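Local atomic coordinates of kinetochore protein Mis16 (Schizosaccharomyces japonicus, PDB entry 4XYH), a protein that recognises histone H4 and, independently, the CENP-A-specific chaperone Scm3, and probably acts as a WD-repeat factor in centromeric chromatin assembly. Residues H319-H324 and W353-I358; N290-Y295 and H336-L341. All coordinates share one frame; numbering follows the deposited sequence.

Contact 1 (H319-H324 and W353-I358)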
# COMPACT_ATOMS: atom_id res chain seq x y z
N HIS A 319 -19.37 0.88 -10.01
CA HIS A 319 -19.72 2.08 -9.27
C HIS A 319 -18.52 3.00 -9.25
O HIS A 319 -17.40 2.57 -9.53
CB HIS A 319 -20.16 1.72 -7.84
CG HIS A 319 -20.75 2.87 -7.08
ND1 HIS A 319 -22.00 3.39 -7.38
CD2 HIS A 319 -20.26 3.63 -6.08
CE1 HIS A 319 -22.25 4.41 -6.57
NE2 HIS A 319 -21.21 4.58 -5.77
N THR A 320 -18.75 4.27 -8.93
CA THR A 320 -17.67 5.23 -8.83
C THR A 320 -17.72 5.95 -7.50
O THR A 320 -18.73 6.57 -7.17
CB THR A 320 -17.73 6.24 -9.97
OG1 THR A 320 -17.74 5.55 -11.21
CG2 THR A 320 -16.51 7.17 -9.93
N LEU A 321 -16.65 5.85 -6.71
CA LEU A 321 -16.57 6.57 -5.45
C LEU A 321 -15.99 7.95 -5.68
O LEU A 321 -14.85 8.08 -6.11
CB LEU A 321 -15.71 5.81 -4.43
CG LEU A 321 -16.08 4.35 -4.18
CD1 LEU A 321 -15.10 3.71 -3.20
CD2 LEU A 321 -17.51 4.26 -3.66
N GLU A 322 -16.77 8.99 -5.39
CA GLU A 322 -16.28 10.36 -5.51
C GLU A 322 -16.18 11.05 -4.16
O GLU A 322 -16.93 10.73 -3.23
CB GLU A 322 -17.19 11.15 -6.44
CG GLU A 322 -17.68 10.30 -7.57
CD GLU A 322 -18.07 11.10 -8.79
OE1 GLU A 322 -17.16 11.70 -9.42
OE2 GLU A 322 -19.27 11.12 -9.11
N GLY A 323 -15.25 11.98 -4.03
CA GLY A 323 -15.10 12.72 -2.80
C GLY A 323 -13.69 13.22 -2.59
O GLY A 323 -13.48 14.17 -1.84
N HIS A 324 -12.72 12.59 -3.24
CA HIS A 324 -11.37 13.11 -3.21
C HIS A 324 -11.23 14.31 -4.15
O HIS A 324 -11.94 14.43 -5.14
CB HIS A 324 -10.35 12.04 -3.57
CG HIS A 324 -9.99 11.13 -2.44
ND1 HIS A 324 -9.44 11.58 -1.26
CD2 HIS A 324 -10.07 9.78 -2.32
CE1 HIS A 324 -9.21 10.55 -0.46
NE2 HIS A 324 -9.59 9.45 -1.08
N TRP A 353 -14.55 4.14 3.15
CA TRP A 353 -15.82 3.97 2.44
C TRP A 353 -16.57 2.73 2.90
O TRP A 353 -15.96 1.71 3.23
CB TRP A 353 -15.58 3.86 0.94
CG TRP A 353 -14.72 4.94 0.35
CD1 TRP A 353 -13.36 4.94 0.27
CD2 TRP A 353 -15.17 6.16 -0.26
NE1 TRP A 353 -12.93 6.09 -0.35
CE2 TRP A 353 -14.02 6.85 -0.69
CE3 TRP A 353 -16.43 6.73 -0.50
CZ2 TRP A 353 -14.09 8.09 -1.33
CZ3 TRP A 353 -16.49 7.96 -1.13
CH2 TRP A 353 -15.33 8.63 -1.54
N ASP A 354 -17.89 2.81 2.89
CA ASP A 354 -18.77 1.70 3.24
C ASP A 354 -19.69 1.39 2.06
O ASP A 354 -20.71 2.05 1.87
CB ASP A 354 -19.57 2.05 4.50
CG ASP A 354 -20.49 0.91 4.97
OD1 ASP A 354 -20.80 -0.01 4.20
OD2 ASP A 354 -20.92 0.97 6.14
N LEU A 355 -19.35 0.38 1.28
CA LEU A 355 -20.11 0.08 0.07
C LEU A 355 -21.57 -0.32 0.34
O LEU A 355 -22.39 -0.32 -0.58
CB LEU A 355 -19.42 -1.02 -0.72
CG LEU A 355 -17.97 -0.73 -1.12
CD1 LEU A 355 -17.49 -1.76 -2.13
CD2 LEU A 355 -17.81 0.69 -1.63
N SER A 356 -21.88 -0.67 1.58
CA SER A 356 -23.22 -1.17 1.89
C SER A 356 -24.20 -0.01 1.99
O SER A 356 -25.41 -0.22 2.02
CB SER A 356 -23.23 -2.00 3.18
OG SER A 356 -23.19 -1.18 4.33
N LYS A 357 -23.66 1.21 2.02
CA LYS A 357 -24.49 2.41 2.07
C LYS A 357 -24.69 3.02 0.68
O LYS A 357 -25.24 4.12 0.56
CB LYS A 357 -23.86 3.46 3.00
CG LYS A 357 -23.70 3.00 4.44
CD LYS A 357 -25.04 2.58 5.04
CE LYS A 357 -24.85 1.83 6.35
NZ LYS A 357 -24.17 2.70 7.36
N ILE A 358 -24.24 2.32 -0.36
CA ILE A 358 -24.41 2.83 -1.72
C ILE A 358 -25.89 2.91 -2.05
O ILE A 358 -26.63 1.96 -1.82
CB ILE A 358 -23.68 1.94 -2.76
CG1 ILE A 358 -22.17 2.19 -2.70
CG2 ILE A 358 -24.21 2.22 -4.16
CD1 ILE A 358 -21.39 1.37 -3.70
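Leu-321 and Trp-353 meet from two strands that do not pair; their CA atoms are 8.3 Å apart, and no hydrogen bond joins the two segments. Side chains carry most of the contact. Those of Leu-321 and Trp-353 run alongside each other, pointing opposite ways. CD1 of Leu-321 lies over one face of the indole and makes a CH-pi contact, 3.9 Å from the centroid of the five-membered ring of Trp-353. The Trp-353 CG is anti to the carbonyl carbon (chi1 -50°), which carries the ring across toward 319-324. The far rim of the indole then meets backbone: CH2 of Trp-353 is 3.1 Å from O of Glu-322, which lies in the ring plane at the edge. Gly-323 follows with a phi of 153°, where a CB would be jammed against that same carbonyl O and would also lie close to CH2 of Trp-353. Leu-321 also crosses Leu-355 at about a right angle, with the CD2 atoms of the two residues 4.1 Å apart. At the other end of the contact, His-319 and Ile-358 meet tip to tip. CD1 of Ile-358 sits over one face of the imidazole, 3.5 Å from CD2 of His-319, in a second CH-pi contact. NE2 of His-319 is hydrogen-bonded to OE2 of Glu-373. Trp-353 and His-324 fit the WD-repeat tetrad of Trp, Ser/Thr, His and Asp: both bond to OG1 of Thr-343, and His-324 also bonds to Asp-347. Strand 319-321 is the last strand, at one edge of a four-stranded propeller blade, paired with 306-310. Strand 350-354 lies inside the next blade, between 340-345 and 374-378, so this contact packs two neighbouring blades together.

Contact 2 (N290-Y295 and H336-L341)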
# COMPACT_ATOMS: atom_id res chain seq x y z
N ASN A 290 -10.74 -7.49 -3.20
CA ASN A 290 -11.49 -7.66 -1.96
C ASN A 290 -11.22 -9.05 -1.41
O ASN A 290 -11.34 -10.02 -2.14
CB ASN A 290 -12.99 -7.45 -2.21
CG ASN A 290 -13.83 -7.54 -0.94
OD1 ASN A 290 -14.05 -8.63 -0.41
ND2 ASN A 290 -14.34 -6.40 -0.48
N PRO A 291 -10.84 -9.15 -0.13
CA PRO A 291 -10.46 -10.44 0.47
C PRO A 291 -11.65 -11.37 0.80
O PRO A 291 -11.42 -12.52 1.17
CB PRO A 291 -9.72 -10.03 1.74
CG PRO A 291 -10.29 -8.69 2.10
CD PRO A 291 -10.63 -8.02 0.79
N PHE A 292 -12.88 -10.89 0.67
CA PHE A 292 -14.05 -11.73 0.95
C PHE A 292 -14.77 -12.13 -0.34
O PHE A 292 -15.28 -13.25 -0.48
CB PHE A 292 -15.01 -11.00 1.89
CG PHE A 292 -14.41 -10.72 3.23
CD1 PHE A 292 -14.42 -11.69 4.22
CD2 PHE A 292 -13.81 -9.49 3.50
CE1 PHE A 292 -13.86 -11.44 5.47
CE2 PHE A 292 -13.24 -9.23 4.74
CZ PHE A 292 -13.26 -10.20 5.73
N ASN A 293 -14.77 -11.22 -1.30
CA ASN A 293 -15.50 -11.37 -2.54
C ASN A 293 -14.52 -11.52 -3.69
O ASN A 293 -13.94 -10.52 -4.16
CB ASN A 293 -16.42 -10.16 -2.73
CG ASN A 293 -17.24 -10.25 -4.00
OD1 ASN A 293 -16.95 -11.05 -4.90
ND2 ASN A 293 -18.26 -9.40 -4.09
N ASP A 294 -14.34 -12.76 -4.14
CA ASP A 294 -13.28 -13.12 -5.08
C ASP A 294 -13.40 -12.45 -6.46
O ASP A 294 -12.48 -12.55 -7.25
CB ASP A 294 -13.23 -14.64 -5.28
CG ASP A 294 -12.83 -15.40 -4.01
OD1 ASP A 294 -12.25 -14.77 -3.10
OD2 ASP A 294 -13.07 -16.63 -3.93
N TYR A 295 -14.52 -11.79 -6.74
CA TYR A 295 -14.71 -11.14 -8.05
C TYR A 295 -14.62 -9.63 -7.96
O TYR A 295 -14.58 -8.95 -9.00
CB TYR A 295 -16.06 -11.55 -8.67
CG TYR A 295 -16.15 -13.04 -8.89
CD1 TYR A 295 -15.59 -13.62 -10.02
CD2 TYR A 295 -16.75 -13.87 -7.95
CE1 TYR A 295 -15.63 -15.00 -10.21
CE2 TYR A 295 -16.80 -15.25 -8.14
CZ TYR A 295 -16.24 -15.81 -9.27
OH TYR A 295 -16.28 -17.16 -9.47
N HIS A 336 -11.17 -7.08 7.72
CA HIS A 336 -12.18 -7.54 8.68
C HIS A 336 -13.63 -7.40 8.20
O HIS A 336 -14.50 -8.11 8.67
CB HIS A 336 -12.02 -6.78 10.00
CG HIS A 336 -10.67 -6.93 10.63
ND1 HIS A 336 -9.82 -5.86 10.84
CD2 HIS A 336 -10.01 -8.02 11.08
CE1 HIS A 336 -8.70 -6.29 11.40
NE2 HIS A 336 -8.79 -7.60 11.55
N ASP A 337 -13.89 -6.47 7.27
CA ASP A 337 -15.27 -6.17 6.85
C ASP A 337 -15.38 -6.00 5.34
O ASP A 337 -14.88 -5.03 4.79
CB ASP A 337 -15.78 -4.89 7.53
CG ASP A 337 -15.85 -5.01 9.03
OD1 ASP A 337 -16.69 -5.80 9.52
OD2 ASP A 337 -15.08 -4.32 9.72
N GLU A 338 -16.06 -6.93 4.70
CA GLU A 338 -16.16 -6.97 3.25
C GLU A 338 -16.51 -5.62 2.57
O GLU A 338 -15.88 -5.25 1.59
CB GLU A 338 -17.18 -8.04 2.85
CG GLU A 338 -17.39 -8.17 1.34
CD GLU A 338 -18.27 -9.36 0.99
OE1 GLU A 338 -18.52 -10.20 1.89
OE2 GLU A 338 -18.72 -9.45 -0.18
N PRO A 339 -17.49 -4.87 3.08
CA PRO A 339 -17.82 -3.68 2.30
C PRO A 339 -16.97 -2.43 2.59
O PRO A 339 -17.27 -1.35 2.07
CB PRO A 339 -19.28 -3.41 2.69
CG PRO A 339 -19.41 -3.94 4.05
CD PRO A 339 -18.43 -5.07 4.20
N ILE A 340 -15.93 -2.57 3.41
CA ILE A 340 -15.16 -1.42 3.86
C ILE A 340 -13.82 -1.35 3.13
O ILE A 340 -13.07 -2.34 3.09
CB ILE A 340 -14.90 -1.50 5.38
CG1 ILE A 340 -16.22 -1.59 6.17
CG2 ILE A 340 -14.03 -0.34 5.84
CD1 ILE A 340 -17.08 -0.34 6.14
N LEU A 341 -13.52 -0.19 2.55
CA LEU A 341 -12.19 0.06 1.99
C LEU A 341 -11.72 1.48 2.31
O LEU A 341 -12.50 2.35 2.68
CB LEU A 341 -12.17 -0.17 0.47
CG LEU A 341 -12.71 0.91 -0.46
CD1 LEU A 341 -12.31 0.67 -1.91
CD2 LEU A 341 -14.21 0.93 -0.35
O HOH W 1 -19.07 -7.52 -2.07
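Phe-292 and Glu-338 bring a loop and a turn side by side, with CA atoms 5.7 Å apart; irregular 290-295 joins strands 284-289 and 296-301 of one blade, and 337-340 is a type I beta turn leading into strand 340-345 of the next. Asn-290 makes the one direct hydrogen bond across. Its ND2 gives an N-H to O of Glu-338 at 2.8 Å, and this acceptor lies in the amide plane. The other end of the amide works within its own loop. OD1 of Asn-290 accepts from N of Phe-292 and N of Asn-293, which arrive from opposite faces of its plane, an Asx turn that extends to an Asx motif. The Phe-292 ring lies obliquely against the 336-338 backbone, its CD2 3.5 Å from CA of Glu-338. The Glu-338 side chain is extended, with CG anti to the backbone N (chi1 180°), and runs past CB of Phe-292. Its OE2 ends 3.5 Å from CB of Asn-293. A water accepts from ND2 of Asn-293 and donates to OE2 of Glu-338. The buried Asn-290 amide thus shapes its own loop and ties it to the neighbouring turn, while the Glu-338 carboxylate meets Asn-293 through water, in keeping with its place at the surface.

Overall arrangement
Both contacts join the same two adjacent sheets, the blade that runs from strand 284-289 to strand 319-321 and the blade from strand 328-333 to strand 374-378. Contact 1 is partly buried and uses an edge strand of the first blade. Contact 2 lies at the surface and uses the loop between strands 284-289 and 296-301. Their centres are 14 Å apart. They are linked through the pairing of strands 340-345 and 350-354, where Trp-353 N probably bonds to Leu-341 O and Leu-355 N to Pro-339 O. The chemistry follows the setting: contact 1 relies on apolar and CH-pi packing, whereas contact 2 rests on an amide hydrogen bond, a bridging water and a phenyl ring laid against backbone.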